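Local coordinates for protein carbonic anhydrase (Neosartorya fumigata, PDB 7COI) that probably catalyses the reversible hydration of carbon dioxide to hydrogencarbonate and a proton, with one zinc ion bound per subunit, at residues 114-119 / 127-132; 209-214 / 220-225; 145-150 / 232-237; 254-259 / 265-270; 240-245 / 277-282. All coordinates share one frame; numbering follows the deposited sequence.

Contact 1: residues 114-119 / 127-132; sequences ILWIGC and TTILGL. With ZN (zinc ion), chain F.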
# COMPACT_ATOMS: atom_id res chain seq x y z
N ILE A 114 25.25 -3.96 -6.71
CA ILE A 114 24.28 -5.03 -6.39
C ILE A 114 23.12 -4.42 -5.59
O ILE A 114 23.38 -3.70 -4.59
CB ILE A 114 24.92 -6.19 -5.61
CG1 ILE A 114 26.08 -6.83 -6.42
CG2 ILE A 114 23.86 -7.22 -5.24
CD1 ILE A 114 26.89 -7.83 -5.66
N LEU A 115 21.90 -4.70 -6.05
CA LEU A 115 20.66 -4.58 -5.24
C LEU A 115 20.32 -5.98 -4.76
O LEU A 115 20.14 -6.88 -5.60
CB LEU A 115 19.50 -3.96 -6.05
CG LEU A 115 18.10 -4.15 -5.41
CD1 LEU A 115 18.03 -3.46 -4.05
CD2 LEU A 115 17.02 -3.59 -6.32
N TRP A 116 20.18 -6.14 -3.44
CA TRP A 116 19.77 -7.41 -2.81
C TRP A 116 18.35 -7.24 -2.28
O TRP A 116 18.11 -6.29 -1.54
CB TRP A 116 20.72 -7.71 -1.66
CG TRP A 116 20.42 -8.91 -0.84
CD1 TRP A 116 19.56 -8.99 0.23
CD2 TRP A 116 21.02 -10.20 -0.96
NE1 TRP A 116 19.62 -10.23 0.79
CE2 TRP A 116 20.52 -11.00 0.08
CE3 TRP A 116 21.98 -10.73 -1.83
CZ2 TRP A 116 20.92 -12.30 0.27
CZ3 TRP A 116 22.36 -12.04 -1.64
CH2 TRP A 116 21.85 -12.81 -0.60
N ILE A 117 17.45 -8.11 -2.70
CA ILE A 117 16.09 -8.23 -2.12
C ILE A 117 16.06 -9.59 -1.44
O ILE A 117 16.16 -10.64 -2.13
CB ILE A 117 14.98 -8.05 -3.16
CG1 ILE A 117 15.10 -6.70 -3.88
CG2 ILE A 117 13.64 -8.23 -2.46
CD1 ILE A 117 14.26 -6.54 -5.11
N GLY A 118 16.01 -9.59 -0.12
CA GLY A 118 15.95 -10.83 0.65
C GLY A 118 14.98 -10.78 1.81
O GLY A 118 14.20 -9.82 1.96
N CYS A 119 15.01 -11.84 2.60
CA CYS A 119 14.10 -11.98 3.75
C CYS A 119 14.68 -11.21 4.94
O CYS A 119 15.92 -11.16 5.10
CB CYS A 119 13.83 -13.45 4.08
SG CYS A 119 12.55 -13.55 5.30
N THR A 127 25.41 -8.62 3.58
CA THR A 127 26.82 -8.12 3.47
C THR A 127 27.73 -9.14 4.14
O THR A 127 28.82 -9.41 3.60
CB THR A 127 26.93 -6.68 3.98
OG1 THR A 127 26.07 -5.89 3.15
CG2 THR A 127 28.34 -6.13 3.93
N THR A 128 27.30 -9.70 5.27
CA THR A 128 28.08 -10.73 5.99
C THR A 128 28.16 -12.01 5.13
O THR A 128 29.31 -12.54 4.94
CB THR A 128 27.43 -11.03 7.33
OG1 THR A 128 27.42 -9.86 8.15
CG2 THR A 128 28.14 -12.16 8.04
N ILE A 129 27.04 -12.53 4.66
CA ILE A 129 27.06 -13.89 4.03
C ILE A 129 27.75 -13.80 2.66
O ILE A 129 28.18 -14.86 2.15
CB ILE A 129 25.66 -14.54 3.96
CG1 ILE A 129 24.76 -13.85 2.95
CG2 ILE A 129 25.04 -14.60 5.36
CD1 ILE A 129 23.34 -14.41 2.91
N LEU A 130 27.84 -12.62 2.06
CA LEU A 130 28.53 -12.43 0.75
C LEU A 130 30.03 -12.13 0.94
O LEU A 130 30.70 -11.96 -0.09
CB LEU A 130 27.84 -11.29 -0.00
CG LEU A 130 26.44 -11.60 -0.52
CD1 LEU A 130 25.81 -10.38 -1.13
CD2 LEU A 130 26.42 -12.77 -1.50
N GLY A 131 30.51 -11.98 2.17
CA GLY A 131 31.91 -11.60 2.43
C GLY A 131 32.23 -10.24 1.88
O GLY A 131 33.36 -10.03 1.36
N LEU A 132 31.28 -9.30 1.95
CA LEU A 132 31.44 -7.96 1.34
C LEU A 132 31.55 -6.92 2.45
O LEU A 132 31.58 -7.27 3.66
CB LEU A 132 30.32 -7.68 0.34
CG LEU A 132 30.33 -8.56 -0.91
CD1 LEU A 132 29.13 -8.27 -1.80
CD2 LEU A 132 31.62 -8.36 -1.70
ZN ZN F . 12.25 -15.86 5.53
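The six-membered ring of the Trp116 indole receives two aliphatic tips, both arriving obliquely. Leu130 CD1 lies 3.9 Å from Trp116 CZ3 and equally near CE3, while CD2 of the same leucine reaches CZ3 at 4.1 Å. Ile129 approaches further round the ring: its CD1 is 4.1 Å from Trp116 CH2, and the two side chains cross at about a right angle. With CG anti to the backbone N (chi1 176°), the indole extends from strand 114-119 toward the helix end. At the start of the strand Ile114 CD1 meets Leu132 CD1 more loosely, at 4.5 Å. These contacts pack the start of a beta-alpha-beta unit, strand 114-119, helix 126-129 and strand 137-142, in the central sheet of a beta-class carbonic anhydrase. The helix closes in a Schellman motif: Gly131 has positive phi (63°), Gly131 N bonds back to Thr128 O, and Leu132 N reaches Thr127 O at 3.0 Å. Leu130 and Leu132, the residues before and after Gly131, both direct their CB toward the strand. Ile129 also packs on Trp91 of the second subunit. At the strand's far end Cys119 SG binds the zinc ion at 2.3 Å, together with His175 and Cys178.

Contact 2: residues 209-214 / 220-225; sequences AELQSL and VVRLAE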
# COMPACT_ATOMS: atom_id res chain seq x y z
N ALA A 209 -0.96 -29.53 -6.10
CA ALA A 209 -0.71 -30.98 -6.26
C ALA A 209 0.79 -31.26 -6.08
O ALA A 209 1.14 -32.16 -5.29
CB ALA A 209 -1.22 -31.46 -7.60
N GLU A 210 1.64 -30.49 -6.76
CA GLU A 210 3.13 -30.60 -6.66
C GLU A 210 3.57 -30.45 -5.20
O GLU A 210 4.38 -31.27 -4.73
CB GLU A 210 3.75 -29.56 -7.60
CG GLU A 210 5.25 -29.34 -7.42
CD GLU A 210 5.79 -28.19 -8.25
OE1 GLU A 210 6.98 -27.88 -8.15
OE2 GLU A 210 5.00 -27.58 -9.00
N LEU A 211 3.07 -29.43 -4.48
CA LEU A 211 3.52 -29.18 -3.09
C LEU A 211 2.99 -30.29 -2.16
O LEU A 211 3.73 -30.65 -1.22
CB LEU A 211 3.03 -27.81 -2.62
CG LEU A 211 3.67 -26.62 -3.33
CD1 LEU A 211 2.90 -25.34 -3.00
CD2 LEU A 211 5.14 -26.51 -2.94
N GLN A 212 1.78 -30.78 -2.39
CA GLN A 212 1.18 -31.83 -1.52
C GLN A 212 1.96 -33.16 -1.69
O GLN A 212 1.94 -33.97 -0.74
CB GLN A 212 -0.31 -31.99 -1.82
CG GLN A 212 -1.14 -30.87 -1.19
CD GLN A 212 -2.62 -30.97 -1.50
OE1 GLN A 212 -3.47 -30.48 -0.76
NE2 GLN A 212 -2.93 -31.55 -2.65
N SER A 213 2.64 -33.35 -2.83
CA SER A 213 3.44 -34.57 -3.15
C SER A 213 4.80 -34.57 -2.41
O SER A 213 5.52 -35.57 -2.51
CB SER A 213 3.64 -34.69 -4.64
OG SER A 213 4.78 -33.93 -5.06
N LEU A 214 5.15 -33.47 -1.74
CA LEU A 214 6.46 -33.28 -1.04
C LEU A 214 6.26 -33.36 0.47
O LEU A 214 5.14 -33.13 0.93
CB LEU A 214 7.03 -31.90 -1.41
CG LEU A 214 7.30 -31.64 -2.89
CD1 LEU A 214 7.84 -30.22 -3.07
CD2 LEU A 214 8.28 -32.64 -3.48
N VAL A 220 8.39 -26.34 1.79
CA VAL A 220 8.85 -24.99 2.23
C VAL A 220 9.98 -24.57 1.29
O VAL A 220 9.98 -23.43 0.87
CB VAL A 220 9.28 -24.97 3.71
CG1 VAL A 220 10.07 -23.72 4.06
CG2 VAL A 220 8.08 -25.13 4.63
N VAL A 221 10.90 -25.47 0.93
CA VAL A 221 11.98 -25.14 -0.03
C VAL A 221 11.36 -24.89 -1.40
O VAL A 221 11.78 -23.92 -2.03
CB VAL A 221 13.05 -26.25 -0.08
CG1 VAL A 221 13.99 -26.10 -1.27
CG2 VAL A 221 13.82 -26.27 1.23
N ARG A 222 10.45 -25.74 -1.88
CA ARG A 222 9.91 -25.64 -3.25
C ARG A 222 9.16 -24.32 -3.37
O ARG A 222 9.37 -23.60 -4.34
CB ARG A 222 8.96 -26.80 -3.59
CG ARG A 222 8.41 -26.77 -5.01
CD ARG A 222 9.45 -26.75 -6.11
NE ARG A 222 10.22 -27.99 -6.01
CZ ARG A 222 9.82 -29.21 -6.41
NH1 ARG A 222 8.65 -29.41 -6.99
NH2 ARG A 222 10.62 -30.25 -6.22
N LEU A 223 8.33 -24.01 -2.39
CA LEU A 223 7.54 -22.75 -2.44
C LEU A 223 8.50 -21.56 -2.34
O LEU A 223 8.24 -20.54 -3.00
CB LEU A 223 6.49 -22.75 -1.33
CG LEU A 223 5.56 -21.54 -1.35
CD1 LEU A 223 4.93 -21.33 -2.71
CD2 LEU A 223 4.48 -21.68 -0.30
N ALA A 224 9.57 -21.64 -1.56
CA ALA A 224 10.60 -20.58 -1.47
C ALA A 224 11.21 -20.35 -2.85
O ALA A 224 11.41 -19.23 -3.24
CB ALA A 224 11.65 -20.94 -0.43
N GLU A 225 11.52 -21.43 -3.59
CA GLU A 225 12.08 -21.33 -4.97
C GLU A 225 11.04 -20.71 -5.91
O GLU A 225 11.43 -19.87 -6.72
CB GLU A 225 12.47 -22.70 -5.52
CG GLU A 225 13.57 -23.34 -4.71
CD GLU A 225 13.91 -24.77 -5.11
OE1 GLU A 225 13.05 -25.43 -5.70
OE2 GLU A 225 15.02 -25.21 -4.77
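Arg222 folds back on itself, bent at both chi2 (57°) and chi3 (62°), so that its guanidinium group meets a leucine methyl and a carboxylate in two different ways. Leu214 CD1 sits over the centre of one face, 4.0 Å above the guanidinium plane, whereas Glu210 comes in at the edge. The setting is a short connection between two consecutive helices, 208-212 and 216-236, with this arginine between them. Its NH1 donates to Glu210 OE1 in a salt bridge modelled at 2.5 Å, a length so short that its exact value is doubtful. The oxygen uses its anti lone pair, and the carboxylate and guanidinium planes are turned 49° apart, so the pair is not a coplanar two-pronged one. At its NE, Arg222 has a second, long ion pair with Glu225 OE1, 3.8 Å away, which makes the bridge part of a small network. Glu210 OE2 is hydrogen-bonded to His207 ND1. Beneath the charges the contact is aliphatic: Leu214 CD1 packs on Arg222 CB at 3.6 Å, and Leu223 faces Val181 and Leu185 of helix 179-185. Leu211 CD2 touches both Arg222 CG, at 3.9 Å, and Leu223 CB, at 4.3 Å.

Contact 3: residues 145-150 / 232-237; sequences NVIHPA and LKALTQ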
# COMPACT_ATOMS: atom_id res chain seq x y z
N ASN A 145 10.86 -12.13 1.36
CA ASN A 145 11.43 -11.61 0.09
C ASN A 145 10.31 -11.59 -0.97
O ASN A 145 10.58 -11.93 -2.13
CB ASN A 145 12.70 -12.39 -0.34
CG ASN A 145 12.59 -13.92 -0.36
OD1 ASN A 145 12.79 -14.56 0.66
ND2 ASN A 145 12.31 -14.49 -1.53
N VAL A 146 9.12 -11.10 -0.62
CA VAL A 146 7.94 -11.08 -1.52
C VAL A 146 7.95 -9.78 -2.32
O VAL A 146 8.15 -8.71 -1.74
CB VAL A 146 6.62 -11.26 -0.74
CG1 VAL A 146 5.39 -11.09 -1.63
CG2 VAL A 146 6.58 -12.60 -0.06
N ILE A 147 7.76 -9.89 -3.63
CA ILE A 147 7.57 -8.72 -4.52
C ILE A 147 6.10 -8.61 -4.87
O ILE A 147 5.64 -9.33 -5.79
CB ILE A 147 8.46 -8.77 -5.77
CG1 ILE A 147 9.91 -9.11 -5.41
CG2 ILE A 147 8.34 -7.49 -6.56
CD1 ILE A 147 10.94 -8.40 -6.23
N HIS A 148 5.37 -7.74 -4.17
CA HIS A 148 4.02 -7.32 -4.59
C HIS A 148 4.24 -6.30 -5.69
O HIS A 148 4.94 -5.33 -5.47
CB HIS A 148 3.25 -6.67 -3.44
CG HIS A 148 2.90 -7.61 -2.34
ND1 HIS A 148 1.66 -8.18 -2.25
CD2 HIS A 148 3.60 -8.01 -1.25
CE1 HIS A 148 1.63 -8.93 -1.15
NE2 HIS A 148 2.79 -8.84 -0.53
N PRO A 149 3.65 -6.49 -6.89
CA PRO A 149 3.90 -5.59 -8.01
C PRO A 149 3.72 -4.10 -7.68
O PRO A 149 4.55 -3.33 -8.10
CB PRO A 149 2.84 -6.02 -9.03
CG PRO A 149 2.63 -7.49 -8.75
CD PRO A 149 2.74 -7.61 -7.24
N ALA A 150 2.69 -3.74 -6.93
CA ALA A 150 2.37 -2.33 -6.65
C ALA A 150 2.79 -1.90 -5.24
O ALA A 150 2.39 -0.81 -4.82
CB ALA A 150 0.90 -2.11 -6.87
N LEU A 232 11.23 -12.61 -9.56
CA LEU A 232 12.07 -12.16 -10.70
C LEU A 232 11.15 -11.74 -11.85
O LEU A 232 11.47 -10.78 -12.54
CB LEU A 232 13.01 -13.29 -11.15
CG LEU A 232 14.16 -13.63 -10.21
CD1 LEU A 232 14.84 -14.91 -10.67
CD2 LEU A 232 15.17 -12.52 -10.08
N LYS A 233 10.02 -12.43 -12.03
CA LYS A 233 9.02 -12.07 -13.06
C LYS A 233 8.43 -10.71 -12.68
O LYS A 233 8.44 -9.81 -13.52
CB LYS A 233 8.01 -13.20 -13.21
CG LYS A 233 6.85 -12.89 -14.15
CD LYS A 233 6.00 -14.10 -14.43
CE LYS A 233 4.86 -13.80 -15.38
NZ LYS A 233 4.02 -14.99 -15.59
N ALA A 234 8.00 -10.53 -11.43
CA ALA A 234 7.41 -9.26 -10.96
C ALA A 234 8.43 -8.14 -11.12
O ALA A 234 8.05 -7.02 -11.50
CB ALA A 234 6.97 -9.40 -9.53
N LEU A 235 9.70 -8.41 -10.82
CA LEU A 235 10.80 -7.42 -10.89
C LEU A 235 10.92 -6.94 -12.34
O LEU A 235 11.08 -5.73 -12.53
CB LEU A 235 12.08 -8.10 -10.40
CG LEU A 235 13.36 -7.33 -10.55
CD1 LEU A 235 13.35 -6.09 -9.65
CD2 LEU A 235 14.54 -8.24 -10.19
N THR A 236 10.83 -7.85 -13.32
CA THR A 236 10.98 -7.49 -14.75
C THR A 236 9.71 -6.88 -15.34
O THR A 236 9.82 -6.30 -16.42
CB THR A 236 11.48 -8.69 -15.56
OG1 THR A 236 10.57 -9.78 -15.45
CG2 THR A 236 12.85 -9.16 -15.11
N GLN A 237 8.57 -6.95 -14.65
CA GLN A 237 7.30 -6.27 -15.05
C GLN A 237 7.30 -4.83 -14.55
O GLN A 237 6.31 -4.38 -13.97
CB GLN A 237 6.09 -7.06 -14.56
CG GLN A 237 5.95 -8.39 -15.27
CD GLN A 237 4.80 -9.23 -14.77
OE1 GLN A 237 4.50 -9.24 -13.58
NE2 GLN A 237 4.17 -9.98 -15.66
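Ile147 meets Ala234 from its first side-chain atom onward: Ile147 CB is 4.1 Å from Ala234 CB. The branch methyl CG2 comes nearer still, lying 3.8 Å from Ala234 CB. It is placed there by a first torsion that sets CG2 anti to the backbone N and leaves CG1 anti to the carbonyl carbon (chi1 -48°). From CG1 the longer arm runs on to CD1, with chi2 at -143°, well off a staggered position. That methyl passes Ala234 and reaches the next residue of the helix, Leu235, whose CB lies 4.3 Å from Ile147 CD1. The same tip has a second neighbour in Ile117, on the zinc-bearing strand. The loop backbone comes close as well, with Ile147 O 4.0 Å from Ala234 CB. No hydrogen bond crosses between the segments, so the join rests on methyl packing in a buried place. In the fold, loop 145-150 leads from strand 137-142 into helix 152-164, and Val146 packs against Trp196 and Pro199 of helix 193-206. The loop and the end of helix 216-236 pack side by side against the same strand, 169-175, Ile147 and Leu232 both touching Ile172 and Leu235 touching Val170.

Contact 4: residues 254-259 / 265-270; sequences GLIYDV and RQLDAA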
# COMPACT_ATOMS: atom_id res chain seq x y z
N GLY A 254 18.21 -15.20 -9.20
CA GLY A 254 17.50 -15.86 -8.11
C GLY A 254 18.44 -16.75 -7.35
O GLY A 254 19.16 -17.56 -8.00
N LEU A 255 18.46 -16.61 -6.01
CA LEU A 255 19.30 -17.43 -5.12
C LEU A 255 18.42 -18.05 -4.06
O LEU A 255 17.37 -17.45 -3.72
CB LEU A 255 20.38 -16.60 -4.43
CG LEU A 255 21.35 -15.85 -5.33
CD1 LEU A 255 22.35 -15.07 -4.49
CD2 LEU A 255 22.11 -16.81 -6.25
N ILE A 256 18.88 -19.18 -3.52
CA ILE A 256 18.42 -19.73 -2.23
C ILE A 256 19.61 -19.80 -1.28
O ILE A 256 20.68 -20.35 -1.65
CB ILE A 256 17.72 -21.09 -2.38
CG1 ILE A 256 16.43 -20.98 -3.20
CG2 ILE A 256 17.51 -21.71 -1.02
CD1 ILE A 256 15.28 -20.20 -2.58
N TYR A 257 19.43 -19.26 -0.08
CA TYR A 257 20.41 -19.28 1.03
C TYR A 257 20.05 -20.44 1.93
O TYR A 257 18.93 -20.50 2.42
CB TYR A 257 20.40 -17.97 1.81
CG TYR A 257 21.38 -17.96 2.95
CD1 TYR A 257 22.74 -18.09 2.70
CD2 TYR A 257 20.96 -17.94 4.28
CE1 TYR A 257 23.65 -18.09 3.74
CE2 TYR A 257 21.87 -17.94 5.33
CZ TYR A 257 23.22 -18.01 5.05
OH TYR A 257 24.15 -18.05 6.06
N ASP A 258 21.01 -21.35 2.17
CA ASP A 258 20.81 -22.50 3.09
C ASP A 258 21.26 -22.02 4.47
O ASP A 258 22.50 -21.83 4.68
CB ASP A 258 21.59 -23.72 2.57
CG ASP A 258 21.37 -24.98 3.37
OD1 ASP A 258 21.12 -24.88 4.58
OD2 ASP A 258 21.43 -26.06 2.76
N VAL A 259 20.33 -21.81 5.39
CA VAL A 259 20.66 -21.24 6.73
C VAL A 259 21.52 -22.22 7.52
O VAL A 259 22.15 -21.78 8.49
CB VAL A 259 19.40 -20.83 7.50
CG1 VAL A 259 18.63 -19.75 6.75
CG2 VAL A 259 18.51 -22.02 7.80
N ARG A 265 22.90 -20.94 -3.31
CA ARG A 265 22.79 -21.67 -4.61
C ARG A 265 21.97 -20.86 -5.60
O ARG A 265 20.98 -20.17 -5.20
CB ARG A 265 22.27 -23.09 -4.43
CG ARG A 265 20.90 -23.19 -3.81
CD ARG A 265 20.54 -24.65 -3.61
NE ARG A 265 19.26 -24.84 -2.94
CZ ARG A 265 18.07 -24.86 -3.56
NH1 ARG A 265 17.98 -24.67 -4.86
NH2 ARG A 265 16.97 -25.06 -2.85
N GLN A 266 22.40 -20.88 -6.87
CA GLN A 266 21.67 -20.22 -7.98
C GLN A 266 20.46 -21.07 -8.38
O GLN A 266 20.58 -22.31 -8.44
CB GLN A 266 22.56 -19.96 -9.20
CG GLN A 266 23.64 -18.95 -8.92
CD GLN A 266 24.34 -18.54 -10.18
OE1 GLN A 266 23.84 -17.74 -10.98
NE2 GLN A 266 25.51 -19.10 -10.34
N LEU A 267 19.33 -20.42 -8.65
CA LEU A 267 18.17 -21.06 -9.30
C LEU A 267 18.29 -20.87 -10.81
O LEU A 267 18.72 -19.75 -11.25
CB LEU A 267 16.89 -20.41 -8.78
CG LEU A 267 16.70 -20.55 -7.28
CD1 LEU A 267 15.40 -19.91 -6.85
CD2 LEU A 267 16.77 -22.01 -6.87
N ASP A 268 17.91 -21.92 -11.56
CA ASP A 268 17.86 -21.93 -13.05
C ASP A 268 17.00 -20.77 -13.56
O ASP A 268 17.46 -20.02 -14.43
CB ASP A 268 17.29 -23.25 -13.58
CG ASP A 268 18.17 -24.44 -13.27
OD1 ASP A 268 19.41 -24.30 -13.38
OD2 ASP A 268 17.61 -25.50 -12.91
N ALA A 269 15.79 -20.64 -13.02
CA ALA A 269 14.94 -19.44 -13.22
C ALA A 269 14.92 -19.07 -14.72
O ALA A 269 15.01 -17.86 -15.05
CB ALA A 269 15.48 -18.32 -12.34
N ALA A 270 14.81 -20.08 -15.59
CA ALA A 270 14.71 -19.93 -17.06
C ALA A 270 13.32 -19.38 -17.41
O ALA A 270 12.32 -19.77 -16.77
CB ALA A 270 14.98 -21.25 -17.74
O HOH W 1 18.15 -17.06 -11.39
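Arg265 N donates to Ile256 O at 2.8 Å, with an almost straight N-H...O angle of 170°. The bond is returned by Ile256 N to Arg265 O at 2.9 Å, and together they make the hydrogen-bonded pair of an antiparallel beta hairpin, strands 251-257 and 264-266, at one edge of the sheet within this chain. Arg265 O is approached by a second group, the CA-H of Leu255, whose CA lies 3.2 Å away. Leu255 and Gln266 form the adjoining non-hydrogen-bonded pair. Their side chains run alongside each other and in the same direction, Leu255 CD2 meeting Gln266 CG at 3.7 Å, on the face that also packs on Phe81 of the second subunit. On the face that carries Ile256, Arg265, with CG between the backbone N and the carbonyl carbon (chi1 60°), runs extended to NE and lays its guanidinium over the isoleucine: Ile256 CB stands 3.9 Å above the plane, over its centre. The charged end is held by a salt bridge to Glu225 on helix 216-236. Leu267 CD2 packs on Ile256 CG1 at 3.8 Å. A third backbone bond joins Leu267 N to Gly254 O almost linearly (177°), the donor above the carbonyl plane. Beyond this a water accepts from Gly254 N and donates to Leu267 O at 2.8 Å.

Contact 5: residues 240-245 / 277-282; sequences VVLEAM and KARLTS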
# COMPACT_ATOMS: atom_id res chain seq x y z
N VAL A 240 11.37 0.40 -15.42
CA VAL A 240 12.73 0.86 -15.02
C VAL A 240 13.72 -0.30 -15.16
O VAL A 240 14.90 -0.05 -15.61
CB VAL A 240 12.76 1.52 -13.63
CG1 VAL A 240 12.43 0.54 -12.51
CG2 VAL A 240 14.09 2.19 -13.36
N VAL A 241 13.30 -1.50 -14.80
CA VAL A 241 14.16 -2.70 -14.91
C VAL A 241 14.34 -3.08 -16.39
O VAL A 241 15.50 -3.34 -16.80
CB VAL A 241 13.58 -3.86 -14.09
CG1 VAL A 241 14.36 -5.15 -14.28
CG2 VAL A 241 13.53 -3.48 -12.61
N LEU A 242 13.26 -3.18 -17.14
CA LEU A 242 13.35 -3.58 -18.59
C LEU A 242 14.27 -2.60 -19.33
O LEU A 242 15.10 -3.08 -20.14
CB LEU A 242 11.96 -3.62 -19.21
CG LEU A 242 11.07 -4.73 -18.69
CD1 LEU A 242 9.62 -4.48 -19.05
CD2 LEU A 242 11.53 -6.08 -19.18
N GLU A 243 14.14 -1.30 -19.07
CA GLU A 243 14.99 -0.25 -19.69
C GLU A 243 16.47 -0.55 -19.39
O GLU A 243 17.32 -0.50 -20.32
CB GLU A 243 14.61 1.14 -19.17
CG GLU A 243 13.26 1.68 -19.61
CD GLU A 243 12.78 2.84 -18.74
OE1 GLU A 243 13.66 3.54 -18.15
OE2 GLU A 243 11.55 3.02 -18.58
N ALA A 244 16.82 -0.86 -18.14
CA ALA A 244 18.22 -1.10 -17.70
C ALA A 244 18.73 -2.41 -18.31
O ALA A 244 19.95 -2.50 -18.61
CB ALA A 244 18.31 -1.14 -16.19
N MET A 245 17.87 -3.40 -18.47
CA MET A 245 18.28 -4.68 -19.09
C MET A 245 18.68 -4.41 -20.56
O MET A 245 19.71 -4.92 -20.98
CB MET A 245 17.18 -5.72 -18.99
CG MET A 245 16.98 -6.18 -17.57
SD MET A 245 15.53 -7.20 -17.41
CE MET A 245 16.22 -8.81 -17.78
N LYS A 277 10.05 -10.69 -24.59
CA LYS A 277 9.55 -9.88 -25.73
C LYS A 277 8.12 -9.40 -25.41
O LYS A 277 7.85 -8.20 -25.58
CB LYS A 277 9.62 -10.66 -27.04
CG LYS A 277 11.04 -11.05 -27.43
CD LYS A 277 11.18 -11.42 -28.87
CE LYS A 277 12.58 -11.90 -29.20
NZ LYS A 277 12.82 -11.90 -30.66
N ALA A 278 7.24 -10.31 -24.97
CA ALA A 278 5.85 -9.97 -24.59
C ALA A 278 5.86 -8.97 -23.42
O ALA A 278 5.02 -8.04 -23.38
CB ALA A 278 5.10 -11.24 -24.24
N ARG A 279 6.80 -9.16 -22.48
CA ARG A 279 6.89 -8.30 -21.27
C ARG A 279 7.30 -6.89 -21.69
O ARG A 279 6.70 -5.93 -21.24
CB ARG A 279 7.87 -8.90 -20.26
CG ARG A 279 7.81 -8.23 -18.89
CD ARG A 279 8.32 -9.13 -17.79
NE ARG A 279 7.62 -10.39 -17.83
CZ ARG A 279 8.16 -11.58 -17.59
NH1 ARG A 279 9.41 -11.71 -17.17
NH2 ARG A 279 7.43 -12.67 -17.74
N LEU A 280 8.30 -6.78 -22.57
CA LEU A 280 8.76 -5.48 -23.13
C LEU A 280 7.56 -4.74 -23.74
O LEU A 280 7.32 -3.55 -23.42
CB LEU A 280 9.80 -5.79 -24.21
CG LEU A 280 11.17 -5.11 -24.23
CD1 LEU A 280 11.60 -4.49 -22.89
CD2 LEU A 280 12.20 -6.12 -24.74
N THR A 281 6.82 -5.43 -24.62
CA THR A 281 5.66 -4.85 -25.34
C THR A 281 4.64 -4.36 -24.31
O THR A 281 4.08 -3.28 -24.51
CB THR A 281 5.02 -5.90 -26.25
OG1 THR A 281 6.05 -6.32 -27.15
CG2 THR A 281 3.79 -5.36 -26.96
N SER A 282 4.42 -5.16 -23.26
CA SER A 282 3.31 -4.98 -22.30
C SER A 282 3.67 -3.95 -21.22
O SER A 282 2.72 -3.35 -20.69
CB SER A 282 2.93 -6.27 -21.66
OG SER A 282 2.43 -7.18 -22.63
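Leu242 meets Leu280 and Arg279 between helices 239-248 and 273-283, and carries the first shell of the contact alone on its own side. Its CB rests 3.8 Å from Leu280 CD1, and Leu242 CD2 lies 4.0 Å from that same methyl. The two leucines slide past one another in opposite directions rather than meeting end on. Leu280 is modelled with unusual torsions (chi1 -129°, chi2 19°), which carry its CD1 across to Leu242 although its CB is not directed at the other helix. The other methyl of Leu242 turns to Arg279: CD1 is 3.9 Å from Arg279 O and 4.2 Å from Arg279 CG. A second shell fixes these groups. Leu276 and Phe283, on the same helix as Leu280, also touch Leu242, and the guanidinium of Arg279 is drawn off toward Glu271 and Thr236 of its own chain and Glu205 of the third subunit. Within helix 273-283, Ser282 OG donates to Ala278 O at 2.8 Å and Thr281 OG1 to Lys277 O at 3.0 Å. In each case the hydroxyl and the backbone N of that residue come from opposite faces of the carbonyl plane. Since no hydrogen bond spans the two segments, contact here depends on shape and burial, while the polar bonds of Arg279 link helix 273-283 both to its own chain and to the third subunit.

In the fold
From the N terminus, contact 1 closes first, a short loop at the start of the beta-alpha-beta unit. Contact 3 opens soon after it, with 81 residues between its segments, and runs from the loop after strand 137-142 to the end of helix 216-236; contact 2, a local link between helices, falls within that span. Contact 5 then closes a second long loop, from helix 239-248 to helix 273-283, and the hairpin of contact 4 falls within it. No two loops cross. Contacts 1 and 4 lie on the central sheet, contacts 2 and 3 share helix 216-236, and contact 5 joins the C-terminal helices. Contacts 1 and 4 touch the second subunit, contacts 2, 3 and 5 the third, and contact 3 also the fourth.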